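Local coordinates for protein squalene synthase HpnC (Alicyclobacillus acidocaldarius subsp. acidocaldarius, PDB 4HD1) that probably takes part in making squalene from prenyl diphosphates, as an all-helical enzyme of the squalene/phytoene synthase family, at residues A[50-54]-A[106-110]; A[65-70]-A[113-117]; A[72-76]-A[89-93]; A[137-141]-A[155-159]. One frame throughout, in Å; residues are numbered along the deposited sequence.

Contact 1: A[50-54]-A[106-110]; sequences FCRGV and FLRLI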
loop_
_atom_site.group_PDB
_atom_site.type_symbol
_atom_site.label_atom_id
_atom_site.label_comp_id
_atom_site.label_asym_id
_atom_site.label_seq_id
_atom_site.Cartn_x
_atom_site.Cartn_y
_atom_site.Cartn_z
ATOM N N PHE A 50 -0.004 -12.319 -2.177
ATOM C CA PHE A 50 1.241 -11.864 -2.794
ATOM C C PHE A 50 1.927 -10.752 -1.978
ATOM O O PHE A 50 3.136 -10.809 -1.758
ATOM C CB PHE A 50 1.023 -11.421 -4.247
ATOM C CG PHE A 50 2.219 -10.723 -4.843
ATOM C CD1 PHE A 50 3.217 -11.451 -5.494
ATOM C CD2 PHE A 50 2.365 -9.343 -4.725
ATOM C CE1 PHE A 50 4.325 -10.814 -6.028
ATOM C CE2 PHE A 50 3.475 -8.701 -5.250
ATOM C CZ PHE A 50 4.455 -9.438 -5.903
ATOM N N CYS A 51 1.162 -9.752 -1.538
ATOM C CA CYS A 51 1.714 -8.653 -0.729
ATOM C C CYS A 51 2.223 -9.136 0.633
ATOM O O CYS A 51 3.251 -8.664 1.113
ATOM C CB CYS A 51 0.687 -7.536 -0.529
ATOM S SG CYS A 51 0.132 -6.749 -2.054
ATOM N N ARG A 52 1.497 -10.070 1.249
ATOM C CA ARG A 52 1.938 -10.696 2.491
ATOM C C ARG A 52 3.322 -11.327 2.304
ATOM O O ARG A 52 4.187 -11.206 3.171
ATOM C CB ARG A 52 0.930 -11.751 2.967
ATOM C CG ARG A 52 1.353 -12.485 4.237
ATOM C CD ARG A 52 0.917 -13.942 4.236
ATOM N NE ARG A 52 1.649 -14.725 5.233
ATOM C CZ ARG A 52 1.156 -15.131 6.403
ATOM N NH1 ARG A 52 -0.096 -14.845 6.748
ATOM N NH2 ARG A 52 1.920 -15.832 7.231
ATOM N N GLY A 53 3.515 -11.986 1.164
ATOM C CA GLY A 53 4.791 -12.616 0.825
ATOM C C GLY A 53 5.934 -11.619 0.798
ATOM O O GLY A 53 7.022 -11.916 1.276
ATOM N N VAL A 54 5.687 -10.431 0.248
ATOM C CA VAL A 54 6.701 -9.370 0.240
ATOM C C VAL A 54 6.942 -8.821 1.655
ATOM O O VAL A 54 8.088 -8.575 2.034
ATOM C CB VAL A 54 6.366 -8.216 -0.742
ATOM C CG1 VAL A 54 7.579 -7.309 -0.936
ATOM C CG2 VAL A 54 5.904 -8.757 -2.089
ATOM N N PHE A 106 3.282 -5.512 -9.572
ATOM C CA PHE A 106 3.845 -6.588 -8.757
ATOM C C PHE A 106 5.346 -6.392 -8.541
ATOM O O PHE A 106 5.826 -6.487 -7.406
ATOM C CB PHE A 106 3.572 -7.950 -9.387
ATOM C CG PHE A 106 2.124 -8.334 -9.388
ATOM C CD1 PHE A 106 1.534 -8.878 -8.253
ATOM C CD2 PHE A 106 1.347 -8.157 -10.527
ATOM C CE1 PHE A 106 0.193 -9.231 -8.251
ATOM C CE2 PHE A 106 0.010 -8.514 -10.533
ATOM C CZ PHE A 106 -0.570 -9.052 -9.393
ATOM N N LEU A 107 6.068 -6.105 -9.627
ATOM C CA LEU A 107 7.506 -5.809 -9.566
ATOM C C LEU A 107 7.817 -4.573 -8.717
ATOM O O LEU A 107 8.881 -4.487 -8.123
ATOM C CB LEU A 107 8.094 -5.624 -10.970
ATOM C CG LEU A 107 8.120 -6.810 -11.938
ATOM C CD1 LEU A 107 8.466 -6.333 -13.342
ATOM C CD2 LEU A 107 9.095 -7.888 -11.486
ATOM N N ARG A 108 6.890 -3.622 -8.663
ATOM C CA ARG A 108 7.095 -2.413 -7.864
ATOM C C ARG A 108 6.931 -2.664 -6.371
ATOM O O ARG A 108 7.654 -2.091 -5.557
ATOM C CB ARG A 108 6.197 -1.276 -8.339
ATOM C CG ARG A 108 6.735 -0.640 -9.599
ATOM C CD ARG A 108 5.910 0.542 -10.053
ATOM N NE ARG A 108 6.641 1.297 -11.066
ATOM C CZ ARG A 108 6.148 2.333 -11.736
ATOM N NH1 ARG A 108 4.909 2.755 -11.512
ATOM N NH2 ARG A 108 6.896 2.950 -12.638
ATOM N N LEU A 109 5.994 -3.537 -6.023
ATOM C CA LEU A 109 5.795 -3.928 -4.632
ATOM C C LEU A 109 7.003 -4.675 -4.091
ATOM O O LEU A 109 7.347 -4.528 -2.916
ATOM C CB LEU A 109 4.537 -4.781 -4.490
ATOM C CG LEU A 109 3.253 -3.966 -4.568
ATOM C CD1 LEU A 109 2.078 -4.871 -4.902
ATOM C CD2 LEU A 109 3.024 -3.185 -3.274
ATOM N N ILE A 110 7.625 -5.477 -4.960
ATOM C CA ILE A 110 8.867 -6.192 -4.649
ATOM C C ILE A 110 9.997 -5.185 -4.446
ATOM O O ILE A 110 10.747 -5.274 -3.476
ATOM C CB ILE A 110 9.223 -7.225 -5.752
ATOM C CG1 ILE A 110 8.289 -8.438 -5.654
ATOM C CG2 ILE A 110 10.684 -7.661 -5.658
ATOM C CD1 ILE A 110 8.400 -9.414 -6.804
#

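Contact 2: A[65-70]-A[113-117]; sequences RMAALD and NRRDQ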
loop_
_atom_site.group_PDB
_atom_site.type_symbol
_atom_site.label_atom_id
_atom_site.label_comp_id
_atom_site.label_asym_id
_atom_site.label_seq_id
_atom_site.Cartn_x
_atom_site.Cartn_y
_atom_site.Cartn_z
ATOM N N ARG A 65 17.868 -11.021 2.257
ATOM C CA ARG A 65 16.691 -10.312 1.765
ATOM C C ARG A 65 16.688 -10.208 0.250
ATOM O O ARG A 65 15.728 -10.610 -0.404
ATOM C CB ARG A 65 16.627 -8.903 2.345
ATOM C CG ARG A 65 15.818 -8.773 3.623
ATOM C CD ARG A 65 14.924 -7.548 3.514
ATOM N NE ARG A 65 14.822 -6.809 4.774
ATOM C CZ ARG A 65 14.101 -5.700 4.938
ATOM N NH1 ARG A 65 13.393 -5.193 3.934
ATOM N NH2 ARG A 65 14.074 -5.111 6.134
HETATM N N MSE A 66 17.781 -9.678 -0.293
HETATM C CA MSE A 66 17.919 -9.465 -1.728
HETATM C C MSE A 66 17.758 -10.751 -2.528
HETATM O O MSE A 66 17.062 -10.764 -3.543
HETATM C CB MSE A 66 19.257 -8.792 -2.039
HETATM C CG MSE A 66 19.313 -7.346 -1.586
HETATM SE SE MSE A 66 17.863 -6.306 -2.361
HETATM C CE MSE A 66 18.427 -6.439 -4.228
ATOM N N ALA A 67 18.388 -11.826 -2.058
ATOM C CA ALA A 67 18.302 -13.131 -2.716
ATOM C C ALA A 67 16.896 -13.721 -2.608
ATOM O O ALA A 67 16.383 -14.287 -3.577
ATOM C CB ALA A 67 19.339 -14.089 -2.146
ATOM N N ALA A 68 16.283 -13.574 -1.432
ATOM C CA ALA A 68 14.905 -14.012 -1.194
ATOM C C ALA A 68 13.925 -13.278 -2.112
ATOM O O ALA A 68 13.049 -13.899 -2.724
ATOM C CB ALA A 68 14.526 -13.813 0.273
ATOM N N LEU A 69 14.095 -11.960 -2.213
ATOM C CA LEU A 69 13.259 -11.121 -3.067
ATOM C C LEU A 69 13.456 -11.442 -4.542
ATOM O O LEU A 69 12.491 -11.430 -5.308
ATOM C CB LEU A 69 13.531 -9.634 -2.818
ATOM C CG LEU A 69 13.022 -9.007 -1.520
ATOM C CD1 LEU A 69 13.565 -7.596 -1.411
ATOM C CD2 LEU A 69 11.500 -9.005 -1.438
ATOM N N ASP A 70 14.702 -11.724 -4.926
ATOM C CA ASP A 70 15.025 -12.163 -6.286
ATOM C C ASP A 70 14.321 -13.474 -6.629
ATOM O O ASP A 70 13.798 -13.629 -7.733
ATOM C CB ASP A 70 16.540 -12.322 -6.470
ATOM C CG ASP A 70 17.271 -10.989 -6.591
ATOM O OD1 ASP A 70 16.649 -9.918 -6.383
ATOM O OD2 ASP A 70 18.483 -11.015 -6.891
ATOM N N ASN A 113 10.216 -3.101 -1.075
ATOM C CA ASN A 113 10.982 -3.749 -0.020
ATOM C C ASN A 113 12.484 -3.419 -0.122
ATOM O O ASN A 113 13.130 -3.147 0.892
ATOM C CB ASN A 113 10.730 -5.261 -0.059
ATOM C CG ASN A 113 11.322 -5.992 1.131
ATOM O OD1 ASN A 113 12.541 -6.060 1.301
ATOM N ND2 ASN A 113 10.454 -6.571 1.951
ATOM N N ARG A 114 13.026 -3.421 -1.342
ATOM C CA ARG A 114 14.426 -3.036 -1.569
ATOM C C ARG A 114 14.660 -1.560 -1.246
ATOM O O ARG A 114 15.726 -1.202 -0.744
ATOM C CB ARG A 114 14.867 -3.319 -3.007
ATOM C CG ARG A 114 14.723 -4.766 -3.447
ATOM C CD ARG A 114 15.318 -4.984 -4.832
ATOM N NE ARG A 114 15.076 -6.340 -5.325
ATOM C CZ ARG A 114 14.207 -6.652 -6.287
ATOM N NH1 ARG A 114 13.484 -5.708 -6.887
ATOM N NH2 ARG A 114 14.064 -7.917 -6.658
ATOM N N ARG A 115 13.669 -0.713 -1.539
ATOM C CA ARG A 115 13.750 0.721 -1.231
ATOM C C ARG A 115 13.785 0.943 0.276
ATOM O O ARG A 115 14.531 1.788 0.763
ATOM C CB ARG A 115 12.576 1.504 -1.835
ATOM C CG ARG A 115 12.288 1.205 -3.294
ATOM C CD ARG A 115 13.260 1.888 -4.229
ATOM N NE ARG A 115 12.753 3.201 -4.610
ATOM C CZ ARG A 115 12.861 3.715 -5.828
ATOM N NH1 ARG A 115 13.451 3.025 -6.796
ATOM N NH2 ARG A 115 12.370 4.913 -6.080
ATOM N N ASP A 116 12.977 0.172 1.002
ATOM C CA ASP A 116 12.926 0.246 2.459
ATOM C C ASP A 116 14.240 -0.216 3.097
ATOM O O ASP A 116 14.611 0.278 4.157
ATOM C CB ASP A 116 11.752 -0.578 2.993
ATOM C CG ASP A 116 10.928 0.164 4.046
ATOM O OD1 ASP A 116 10.703 1.390 3.916
ATOM O OD2 ASP A 116 10.475 -0.496 5.002
ATOM N N GLN A 117 14.939 -1.153 2.453
ATOM C CA GLN A 117 16.243 -1.629 2.935
ATOM C C GLN A 117 17.286 -0.520 2.927
ATOM O O GLN A 117 18.089 -0.406 3.855
ATOM C CB GLN A 117 16.768 -2.782 2.073
ATOM C CG GLN A 117 16.192 -4.152 2.393
ATOM C CD GLN A 117 16.526 -5.192 1.329
ATOM O OE1 GLN A 117 17.694 -5.447 1.030
ATOM N NE2 GLN A 117 15.492 -5.800 0.755
#

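Contact 3: A[72-76]-A[89-93]; sequences YEEEL and FRALQ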
loop_
_atom_site.group_PDB
_atom_site.type_symbol
_atom_site.label_atom_id
_atom_site.label_comp_id
_atom_site.label_asym_id
_atom_site.label_seq_id
_atom_site.Cartn_x
_atom_site.Cartn_y
_atom_site.Cartn_z
ATOM N N TYR A 72 11.627 -14.512 -5.145
ATOM C CA TYR A 72 10.203 -14.191 -5.103
ATOM C C TYR A 72 9.781 -13.523 -6.409
ATOM O O TYR A 72 8.673 -13.746 -6.905
ATOM C CB TYR A 72 9.902 -13.296 -3.905
ATOM C CG TYR A 72 8.452 -13.273 -3.476
ATOM C CD1 TYR A 72 7.902 -14.320 -2.732
ATOM C CD2 TYR A 72 7.634 -12.187 -3.793
ATOM C CE1 TYR A 72 6.572 -14.290 -2.328
ATOM C CE2 TYR A 72 6.304 -12.148 -3.395
ATOM C CZ TYR A 72 5.779 -13.197 -2.664
ATOM O OH TYR A 72 4.460 -13.138 -2.275
ATOM N N GLU A 73 10.682 -12.721 -6.966
ATOM C CA GLU A 73 10.476 -12.096 -8.266
ATOM C C GLU A 73 10.467 -13.153 -9.374
ATOM O O GLU A 73 9.694 -13.045 -10.331
ATOM C CB GLU A 73 11.552 -11.041 -8.521
ATOM C CG GLU A 73 11.391 -10.268 -9.817
ATOM C CD GLU A 73 12.365 -9.114 -9.930
ATOM O OE1 GLU A 73 13.061 -9.030 -10.963
ATOM O OE2 GLU A 73 12.440 -8.296 -8.987
ATOM N N GLU A 74 11.319 -14.169 -9.223
ATOM C CA GLU A 74 11.341 -15.324 -10.120
ATOM C C GLU A 74 10.010 -16.070 -10.149
ATOM O O GLU A 74 9.515 -16.421 -11.225
ATOM C CB GLU A 74 12.472 -16.289 -9.744
ATOM C CG GLU A 74 13.839 -15.876 -10.261
ATOM C CD GLU A 74 13.833 -15.570 -11.748
ATOM O OE1 GLU A 74 13.355 -16.415 -12.536
ATOM O OE2 GLU A 74 14.302 -14.477 -12.129
ATOM N N GLU A 75 9.446 -16.310 -8.965
ATOM C CA GLU A 75 8.135 -16.947 -8.827
ATOM C C GLU A 75 7.058 -16.106 -9.514
ATOM O O GLU A 75 6.231 -16.633 -10.261
ATOM C CB GLU A 75 7.798 -17.174 -7.345
ATOM C CG GLU A 75 8.592 -18.308 -6.698
ATOM C CD GLU A 75 8.774 -18.156 -5.191
ATOM O OE1 GLU A 75 7.769 -17.961 -4.471
ATOM O OE2 GLU A 75 9.932 -18.253 -4.717
ATOM N N LEU A 76 7.098 -14.796 -9.276
ATOM C CA LEU A 76 6.165 -13.858 -9.890
ATOM C C LEU A 76 6.216 -13.926 -11.415
ATOM O O LEU A 76 5.175 -14.016 -12.063
ATOM C CB LEU A 76 6.436 -12.430 -9.394
ATOM C CG LEU A 76 5.523 -11.253 -9.776
ATOM C CD1 LEU A 76 5.920 -10.647 -11.116
ATOM C CD2 LEU A 76 4.037 -11.606 -9.742
ATOM N N PHE A 89 0.883 -18.780 -5.749
ATOM C CA PHE A 89 1.208 -18.291 -7.083
ATOM C C PHE A 89 0.410 -18.953 -8.204
ATOM O O PHE A 89 0.256 -18.365 -9.273
ATOM C CB PHE A 89 2.711 -18.376 -7.347
ATOM C CG PHE A 89 3.488 -17.223 -6.773
ATOM C CD1 PHE A 89 3.478 -15.977 -7.403
ATOM C CD2 PHE A 89 4.227 -17.375 -5.602
ATOM C CE1 PHE A 89 4.190 -14.909 -6.876
ATOM C CE2 PHE A 89 4.943 -16.311 -5.070
ATOM C CZ PHE A 89 4.925 -15.076 -5.708
ATOM N N ARG A 90 -0.088 -20.166 -7.974
ATOM C CA ARG A 90 -1.042 -20.774 -8.901
ATOM C C ARG A 90 -2.349 -19.976 -8.879
ATOM O O ARG A 90 -2.913 -19.672 -9.932
ATOM C CB ARG A 90 -1.282 -22.255 -8.581
ATOM C CG ARG A 90 -0.410 -23.212 -9.383
ATOM C CD ARG A 90 -0.683 -24.680 -9.064
ATOM N NE ARG A 90 0.286 -25.198 -8.102
ATOM C CZ ARG A 90 -0.001 -25.629 -6.875
ATOM N NH1 ARG A 90 -1.250 -25.642 -6.435
ATOM N NH2 ARG A 90 0.971 -26.062 -6.088
ATOM N N ALA A 91 -2.815 -19.616 -7.685
ATOM C CA ALA A 91 -3.988 -18.758 -7.565
ATOM C C ALA A 91 -3.734 -17.404 -8.247
ATOM O O ALA A 91 -4.557 -16.947 -9.049
ATOM C CB ALA A 91 -4.383 -18.578 -6.107
ATOM N N LEU A 92 -2.587 -16.786 -7.957
ATOM C CA LEU A 92 -2.227 -15.517 -8.594
ATOM C C LEU A 92 -2.187 -15.620 -10.125
ATOM O O LEU A 92 -2.679 -14.730 -10.820
ATOM C CB LEU A 92 -0.899 -14.967 -8.058
ATOM C CG LEU A 92 -0.630 -13.487 -8.363
ATOM C CD1 LEU A 92 -1.604 -12.591 -7.607
ATOM C CD2 LEU A 92 0.809 -13.107 -8.038
ATOM N N GLN A 93 -1.605 -16.708 -10.624
ATOM C CA GLN A 93 -1.548 -17.035 -12.053
ATOM C C GLN A 93 -2.919 -16.998 -12.743
ATOM O O GLN A 93 -3.057 -16.457 -13.844
ATOM C CB GLN A 93 -0.951 -18.427 -12.206
ATOM C CG GLN A 93 -0.460 -18.795 -13.584
ATOM C CD GLN A 93 0.386 -20.054 -13.536
ATOM O OE1 GLN A 93 1.607 -19.988 -13.618
ATOM N NE2 GLN A 93 -0.260 -21.203 -13.367
#

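Contact 4: A[137-141]-A[155-159]; sequences DPVGR and ARLSD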
loop_
_atom_site.group_PDB
_atom_site.type_symbol
_atom_site.label_atom_id
_atom_site.label_comp_id
_atom_site.label_asym_id
_atom_site.label_seq_id
_atom_site.Cartn_x
_atom_site.Cartn_y
_atom_site.Cartn_z
ATOM N N ASP A 137 1.002 3.054 -4.322
ATOM C CA ASP A 137 0.347 3.106 -5.643
ATOM C C ASP A 137 0.048 1.741 -6.291
ATOM O O ASP A 137 -1.025 1.571 -6.868
ATOM C CB ASP A 137 1.161 3.942 -6.637
ATOM C CG ASP A 137 1.280 5.406 -6.235
ATOM O OD1 ASP A 137 0.753 5.800 -5.161
ATOM O OD2 ASP A 137 1.913 6.163 -7.014
ATOM N N PRO A 138 0.991 0.770 -6.225
ATOM C CA PRO A 138 0.690 -0.443 -6.992
ATOM C C PRO A 138 -0.560 -1.209 -6.526
ATOM O O PRO A 138 -1.218 -1.836 -7.352
ATOM C CB PRO A 138 1.963 -1.280 -6.838
ATOM C CG PRO A 138 3.040 -0.270 -6.599
ATOM C CD PRO A 138 2.378 0.753 -5.718
ATOM N N VAL A 139 -0.901 -1.131 -5.237
ATOM C CA VAL A 139 -2.103 -1.796 -4.710
ATOM C C VAL A 139 -3.358 -1.262 -5.403
ATOM O O VAL A 139 -4.186 -2.039 -5.921
ATOM C CB VAL A 139 -2.243 -1.614 -3.184
ATOM C CG1 VAL A 139 -3.416 -2.434 -2.664
ATOM C CG2 VAL A 139 -0.957 -2.029 -2.469
ATOM N N GLY A 140 -3.482 0.070 -5.410
ATOM C CA GLY A 140 -4.579 0.768 -6.066
ATOM C C GLY A 140 -4.719 0.383 -7.522
ATOM O O GLY A 140 -5.826 0.129 -7.996
ATOM N N ARG A 141 -3.594 0.318 -8.228
ATOM C CA ARG A 141 -3.588 -0.063 -9.643
ATOM C C ARG A 141 -4.109 -1.489 -9.896
ATOM O O ARG A 141 -4.882 -1.718 -10.840
ATOM C CB ARG A 141 -2.195 0.144 -10.242
ATOM C CG ARG A 141 -1.816 1.617 -10.296
ATOM C CD ARG A 141 -0.439 1.873 -10.885
ATOM N NE ARG A 141 -0.285 3.303 -11.136
ATOM C CZ ARG A 141 0.516 3.836 -12.056
ATOM N NH1 ARG A 141 1.273 3.063 -12.824
ATOM N NH2 ARG A 141 0.558 5.153 -12.205
ATOM N N ALA A 155 -5.703 5.394 -13.067
ATOM C CA ALA A 155 -4.512 5.049 -12.285
ATOM C C ALA A 155 -3.925 6.293 -11.616
ATOM O O ALA A 155 -3.556 6.263 -10.435
ATOM C CB ALA A 155 -3.469 4.363 -13.160
ATOM N N ARG A 156 -3.867 7.388 -12.376
ATOM C CA ARG A 156 -3.345 8.664 -11.894
ATOM C C ARG A 156 -4.124 9.130 -10.663
ATOM O O ARG A 156 -3.532 9.520 -9.662
ATOM C CB ARG A 156 -3.403 9.701 -13.026
ATOM C CG ARG A 156 -2.674 11.009 -12.761
ATOM C CD ARG A 156 -2.849 12.004 -13.907
ATOM N NE ARG A 156 -4.253 12.316 -14.214
ATOM C CZ ARG A 156 -5.026 13.147 -13.512
ATOM N NH1 ARG A 156 -4.564 13.760 -12.427
ATOM N NH2 ARG A 156 -6.278 13.362 -13.890
ATOM N N LEU A 157 -5.448 9.053 -10.736
ATOM C CA LEU A 157 -6.318 9.416 -9.617
ATOM C C LEU A 157 -6.198 8.433 -8.443
ATOM O O LEU A 157 -6.220 8.837 -7.276
ATOM C CB LEU A 157 -7.770 9.494 -10.092
ATOM C CG LEU A 157 -8.058 10.503 -11.205
ATOM C CD1 LEU A 157 -9.439 10.256 -11.789
ATOM C CD2 LEU A 157 -7.938 11.937 -10.691
ATOM N N SER A 158 -6.075 7.146 -8.765
ATOM C CA SER A 158 -5.850 6.108 -7.758
ATOM C C SER A 158 -4.565 6.394 -6.979
ATOM O O SER A 158 -4.565 6.371 -5.742
ATOM C CB SER A 158 -5.803 4.723 -8.413
ATOM O OG SER A 158 -5.309 3.744 -7.518
ATOM N N ASP A 159 -3.488 6.695 -7.707
ATOM C CA ASP A 159 -2.198 7.010 -7.084
ATOM C C ASP A 159 -2.297 8.175 -6.087
ATOM O O ASP A 159 -1.700 8.116 -5.003
ATOM C CB ASP A 159 -1.128 7.298 -8.142
ATOM C CG ASP A 159 -0.837 6.094 -9.048
ATOM O OD1 ASP A 159 -1.231 4.935 -8.735
ATOM O OD2 ASP A 159 -0.197 6.324 -10.098
#

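Contact 1: A[50-54]-A[106-110]
Two nearly parallel helices of the all-helical isoprenoid synthase fold pack here. The short segments 50-54 and 106-110 run at 24° to each other, with axes 10.3 Å apart. No hydrogen bond crosses between them. The aromatic part is a T-shaped pair. The edge of Phe106 points at the face of Phe50, with ring centroids 5.0 Å apart and planes at 88°. The closest atoms are Phe50 CE2 and Phe106 CD1, at 3.6 Å. The other side-chain contacts are apolar. Leu109 CD1 lies at the edge of the Phe50 ring, 4.1 Å from Phe50 CE2, and also meets Cys51 SG at 3.9 Å. Ile110 CG1 is 4.0 Å from Phe50 CZ. One turn on, Val54 faces the second helix directly. Val54 CG1 comes within 3.4 Å of Leu109 O, and the CA atoms of Val54 and Ile110 are 6.2 Å apart, against 8.4 Å for Phe50 and Phe106. The gap therefore narrows toward Val54, and the large rings fill its wider end. All six touching residues are buried. Helix 65-81 reaches the pair through Tyr72 and Leu76, helix 87-99 through Phe89, Leu92 and Ile96, and helix 137-146 packs Pro138 on Leu109.

Contact 2: A[65-70]-A[113-117]
This is an antiparallel helix pair in the all-helical squalene/phytoene synthase fold. Segments 65-70 and 113-117 run at 171°, with axes 11.0 Å apart. At that spacing long side chains bridge the gap. Arg65 starts its helix and reaches across with chi1, chi2 and chi3 all between the usual wells. This path lays one face of its guanidinium over Gln117 CG. It also brings Arg65 NH1 to Asn113 OD1 for a 2.9 Å hydrogen bond. Asp59 forms a salt bridge with Arg65 NH2. Asn113 is in the t rotamer, and its OD1 accepts a second bond, from Gln117 NE2 one turn later, at 3.0 Å. Leu69 is an m,t rotamer. Its CD1 enters the space between these groups, 3.4 Å from Gln117 NE2 and 3.7 Å from Arg114 CG. Met66, a selenomethionine, has all three chi angles in m, and its end comes nearer the second helix, with Met66 CE 3.5 Å from Arg114 CD. It is poorly ordered and touches a crystal neighbour, so this conformation is less certain. Arg114 is extended beyond an m chi1, and its charged end reaches obliquely toward the first helix. Its main acidic partner is Glu73, with Glu111 as another. Asp70, which is exposed, adds a longer salt bridge, where Arg114 NH2 lies 3.3 Å from Asp70 OD1.

Contact 3: A[72-76]-A[89-93]
Segments 72-76 and 89-93 lie on consecutive helices of the all-helical squalene/phytoene synthase fold. They cross at -41°, with axes 11.5 Å apart. Phe89 fills much of that gap. Along the first segment, Tyr72 comes first. Its CA-to-CB bond points sideways, but the t rotamer carries the ring nearer to the second helix. The edge of Phe89 meets the face of Tyr72 in an edge-to-face pair, with centroids 5.2 Å apart and planes at 69°. Tyr72 CZ and Phe89 CZ are 3.7 Å apart. The hydroxyl is held elsewhere, in a hydrogen bond to Phe50 O on helix 41-56. Glu75 follows one turn later and points toward the second segment. Its aliphatic part covers the Phe89 ring. Glu75 CB stands 3.9 Å from the Phe89 ring centroid and 16° off the ring normal, a CH-pi contact. Leu76 comes last, and its CA is the nearest to that of Phe89, at 7.2 Å. Leu76 CA is 3.8 Å from Phe89 CE1, so the ring rests close to the first helix backbone. The same leucine also joins a small apolar patch with the next turn of helix 87-99, where Leu76 CD2 meets Leu92 CD2 at 3.9 Å.

Contact 4: A[137-141]-A[155-159]
A salt bridge between Arg141 and Asp159 dominates this contact. Arg141 NH2 lies 2.5 Å from Asp159 OD2, a very short hydrogen bond. Arg141 NE donates to Asp159 OD1 at 3.1 Å, and more weakly to Asp159 OD2 at 3.2 Å. The carboxylate thus meets the edge of the guanidinium that carries NE and NH2. One face of the same group is covered by the methyl of Ala155, with Ala155 CB 3.9 Å from Arg141 NE. Asp137 also comes near Asp159. Its OD2 is 3.7 Å from Asp159 OD2, so two like charges sit together. Arg141 offsets the charge of Asp159, while Asp137 OD1 is hydrogen-bonded to Thr163, one turn beyond Asp159. Further in, the backbones are close. The axes of segments 137-141 and 155-159 approach to 8.8 Å, with N-to-C directions at 135°. Gly140 permits this approach. Its CA is 3.4 Å from Ser158 OG, and an ideal CB there would lie only 2.3 Å from that oxygen, a clash. At the Asp137 end, the CA atoms of Asp137 and Asp159 are 4.9 Å apart. The contact joins helix 137-146 to the long helix 152-172 of the all-helical squalene/phytoene synthase fold. Leu230, in a loop, touches Ser158. Helix 104-118 packs on helix 137-146 through Pro105, Arg108 and Leu109.

Contacts 1, 3 and 4 are buried, while contact 2 reaches the surface. Contacts 1 and 2 share helix 104-118, and contacts 2 and 3 share helix 65-81. Contacts 1 and 3 are apolar and aromatic, and Phe50 and Tyr72 tie them together. Contact 2 uses long polar and charged side chains, and Arg114 bonds to Glu73 of segment 72-76. Contact 4 combines a partly exposed ion pair with close packing at a buried glycine. It touches contact 1, where Pro138 meets Leu109, but not contacts 2 or 3. Along the chain, contact 3 is nested within the spans closed by contacts 1 and 2, and contact 4 follows all three.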